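Local coordinates for YonK protein (Bacillus subtilis, PDB 2H4O) that is of unknown function but assembles as an octamer, its subunits pairing through antiparallel strands that join sheets from two chains, at the interface of chains A and B. Numbering follows the deposited sequence. Chains: chain A/B, YonK protein.

The interface of chains A and B. Residues chain A 6-9, 42; chain B 51-53.
A:His7 and A:Ile9 face B:Glu53 and B:Val51 across an antiparallel strand pairing that joins two copies of YonK, a worked example of oligomerisation by sheet extension. Strand 4-12 of chain A runs beside strand 46-55 of chain B, and the two-fold symmetry of the interface repeats the pairing with the chains exchanged; in the octameric protein this is probably one of the seams that hold the assembly together. A:His7 exchanges two backbone hydrogen bonds with B:Glu53, its N donating to B:Glu53 O at 3.0 Å and its O accepting from B:Glu53 N. A:Ile9 and B:Val51 form a second reciprocal pair, with A:Ile9 N to B:Val51 O at 2.8 Å. These latter bonds are the straighter at hydrogen, 166° for A:Ile9 N.

One face of the paired strands is packed closely. A:Phe42, from the loop after helix 35-40, lays its ring over B:Val51, whose CG1 methyl sits above one face, 3.5 Å from the ring centroid and offset toward the rim. That methyl stands anti to the backbone N of its valine (chi1 -179°), which carries it onto the ring. Within chain A, CG1 of A:Ile9 meets the ring edge in plane, while across the contact B:Glu53 CB lies 3.7 Å from A:Phe42 CE2. The carboxylate of B:Glu53 reaches on past the phenyl ring toward A:His7, its plane turned 70° from the imidazole.

The opposite face is joined more loosely, the aliphatic stems of polar side chains meeting at longer range. A:Gln8 and B:Lys52 are bridge partners here, their side chains crossing at an angle. CG of B:Lys52 lies against A:Val6 CG2, 3.9 Å away, the modelled branch of a valine whose side chain is incomplete. Nearby, the amide oxygen OE1 of A:Gln8 lies 3.7 Å from B:Lys52 CG.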
ATOM      1  N   VAL A   6      -1.350   2.043 -18.018  1.00 48.18           N
ATOM      2  CA  VAL A   6      -2.527   2.178 -17.199  1.00 47.51           C
ATOM      3  C   VAL A   6      -3.139   3.566 -17.422  1.00 48.59           C
ATOM      4  O   VAL A   6      -2.432   4.532 -17.665  1.00 49.04           O
ATOM      5  CB  VAL A   6      -2.185   1.948 -15.730  1.00 45.52           C
ATOM      6  CG2 VAL A   6      -3.288   2.434 -14.888  1.00 45.27           C
ATOM      7  N   HIS A   7      -4.463   3.646 -17.412  1.00 49.23           N
ATOM      8  CA  HIS A   7      -5.173   4.910 -17.579  1.00 49.43           C
ATOM      9  C   HIS A   7      -6.243   4.874 -16.504  1.00 48.85           C
ATOM     10  O   HIS A   7      -7.097   4.011 -16.511  1.00 50.11           O
ATOM     11  CB  HIS A   7      -5.821   4.999 -18.950  1.00 51.64           C
ATOM     12  CG  HIS A   7      -6.802   6.124 -19.076  1.00 56.01           C
ATOM     13  ND1 HIS A   7      -6.513   7.414 -18.685  1.00 58.90           N
ATOM     14  CD2 HIS A   7      -8.075   6.153 -19.542  1.00 58.23           C
ATOM     15  CE1 HIS A   7      -7.563   8.192 -18.900  1.00 59.01           C
ATOM     16  NE2 HIS A   7      -8.523   7.450 -19.421  1.00 59.23           N
ATOM     17  N   GLN A   8      -6.210   5.817 -15.583  1.00 47.20           N
ATOM     18  CA  GLN A   8      -7.153   5.787 -14.497  1.00 47.23           C
ATOM     19  C   GLN A   8      -7.813   7.124 -14.147  1.00 47.93           C
ATOM     20  O   GLN A   8      -7.154   8.143 -14.197  1.00 49.10           O
ATOM     21  CB  GLN A   8      -6.436   5.234 -13.277  1.00 46.66           C
ATOM     22  CG  GLN A   8      -7.267   5.202 -12.079  1.00 48.38           C
ATOM     23  CD  GLN A   8      -6.559   4.646 -10.913  1.00 50.66           C
ATOM     24  OE1 GLN A   8      -5.713   3.746 -11.039  1.00 51.30           O
ATOM     25  NE2 GLN A   8      -6.904   5.150  -9.737  1.00 50.67           N
ATOM     26  N   ILE A   9      -9.112   7.115 -13.814  1.00 46.69           N
ATOM     27  CA  ILE A   9      -9.817   8.325 -13.398  1.00 45.25           C
ATOM     28  C   ILE A   9     -10.303   8.178 -11.941  1.00 45.21           C
ATOM     29  O   ILE A   9     -10.866   7.144 -11.563  1.00 45.46           O
ATOM     30  CB  ILE A   9     -11.027   8.610 -14.294  1.00 46.78           C
ATOM     31  CG1 ILE A   9     -10.575   9.227 -15.614  1.00 47.88           C
ATOM     32  CG2 ILE A   9     -11.993   9.532 -13.602  1.00 45.12           C
ATOM     33  N   PHE A  42     -14.498   5.217 -21.159  1.00 61.95           N
ATOM     34  CA  PHE A  42     -14.148   3.821 -20.914  1.00 60.15           C
ATOM     35  C   PHE A  42     -15.105   2.798 -21.538  1.00 59.64           C
ATOM     36  O   PHE A  42     -14.841   1.593 -21.510  1.00 59.57           O
ATOM     37  CB  PHE A  42     -14.036   3.560 -19.402  1.00 58.37           C
ATOM     38  CG  PHE A  42     -12.935   4.336 -18.722  1.00 56.49           C
ATOM     39  CD1 PHE A  42     -13.220   5.480 -17.981  1.00 54.66           C
ATOM     40  CD2 PHE A  42     -11.617   3.900 -18.797  1.00 55.49           C
ATOM     41  CE1 PHE A  42     -12.218   6.168 -17.323  1.00 54.44           C
ATOM     42  CE2 PHE A  42     -10.600   4.587 -18.140  1.00 53.91           C
ATOM     43  CZ  PHE A  42     -10.904   5.723 -17.400  1.00 53.29           C
TER
ATOM     44  N   VAL B  51     -11.990   4.487 -11.885  1.00 24.05           N
ATOM     45  CA  VAL B  51     -12.187   3.705 -13.098  1.00 26.10           C
ATOM     46  C   VAL B  51     -10.805   3.573 -13.728  1.00 30.43           C
ATOM     47  O   VAL B  51     -10.147   4.554 -14.097  1.00 30.99           O
ATOM     48  CB  VAL B  51     -13.182   4.404 -14.038  1.00 24.26           C
ATOM     49  CG1 VAL B  51     -13.389   3.575 -15.253  1.00 19.93           C
ATOM     50  CG2 VAL B  51     -14.512   4.624 -13.308  1.00 20.78           C
ATOM     51  N   LYS B  52     -10.355   2.343 -13.830  1.00 34.97           N
ATOM     52  CA  LYS B  52      -9.017   2.069 -14.323  1.00 39.40           C
ATOM     53  C   LYS B  52      -9.180   1.177 -15.519  1.00 42.13           C
ATOM     54  O   LYS B  52     -10.104   0.374 -15.568  1.00 42.22           O
ATOM     55  CB  LYS B  52      -8.190   1.353 -13.205  1.00 40.29           C
ATOM     56  CG  LYS B  52      -6.719   1.113 -13.487  1.00 41.11           C
ATOM     57  CD  LYS B  52      -6.256  -0.242 -13.027  1.00 43.14           C
ATOM     58  CE  LYS B  52      -6.177  -0.361 -11.528  1.00 47.04           C
ATOM     59  NZ  LYS B  52      -5.924  -1.776 -11.071  1.00 47.78           N
ATOM     60  N   GLU B  53      -8.288   1.351 -16.481  1.00 45.36           N
ATOM     61  CA  GLU B  53      -8.267   0.571 -17.693  1.00 48.09           C
ATOM     62  C   GLU B  53      -6.809   0.345 -17.998  1.00 50.64           C
ATOM     63  O   GLU B  53      -6.100   1.295 -18.250  1.00 51.66           O
ATOM     64  CB  GLU B  53      -8.875   1.342 -18.838  1.00 48.67           C
ATOM     65  CG  GLU B  53      -8.666   0.623 -20.164  1.00 54.79           C
ATOM     66  CD  GLU B  53      -8.776   1.534 -21.383  1.00 57.83           C
ATOM     67  OE1 GLU B  53      -8.661   1.014 -22.518  1.00 58.80           O
ATOM     68  OE2 GLU B  53      -8.964   2.768 -21.212  1.00 59.73           O
TER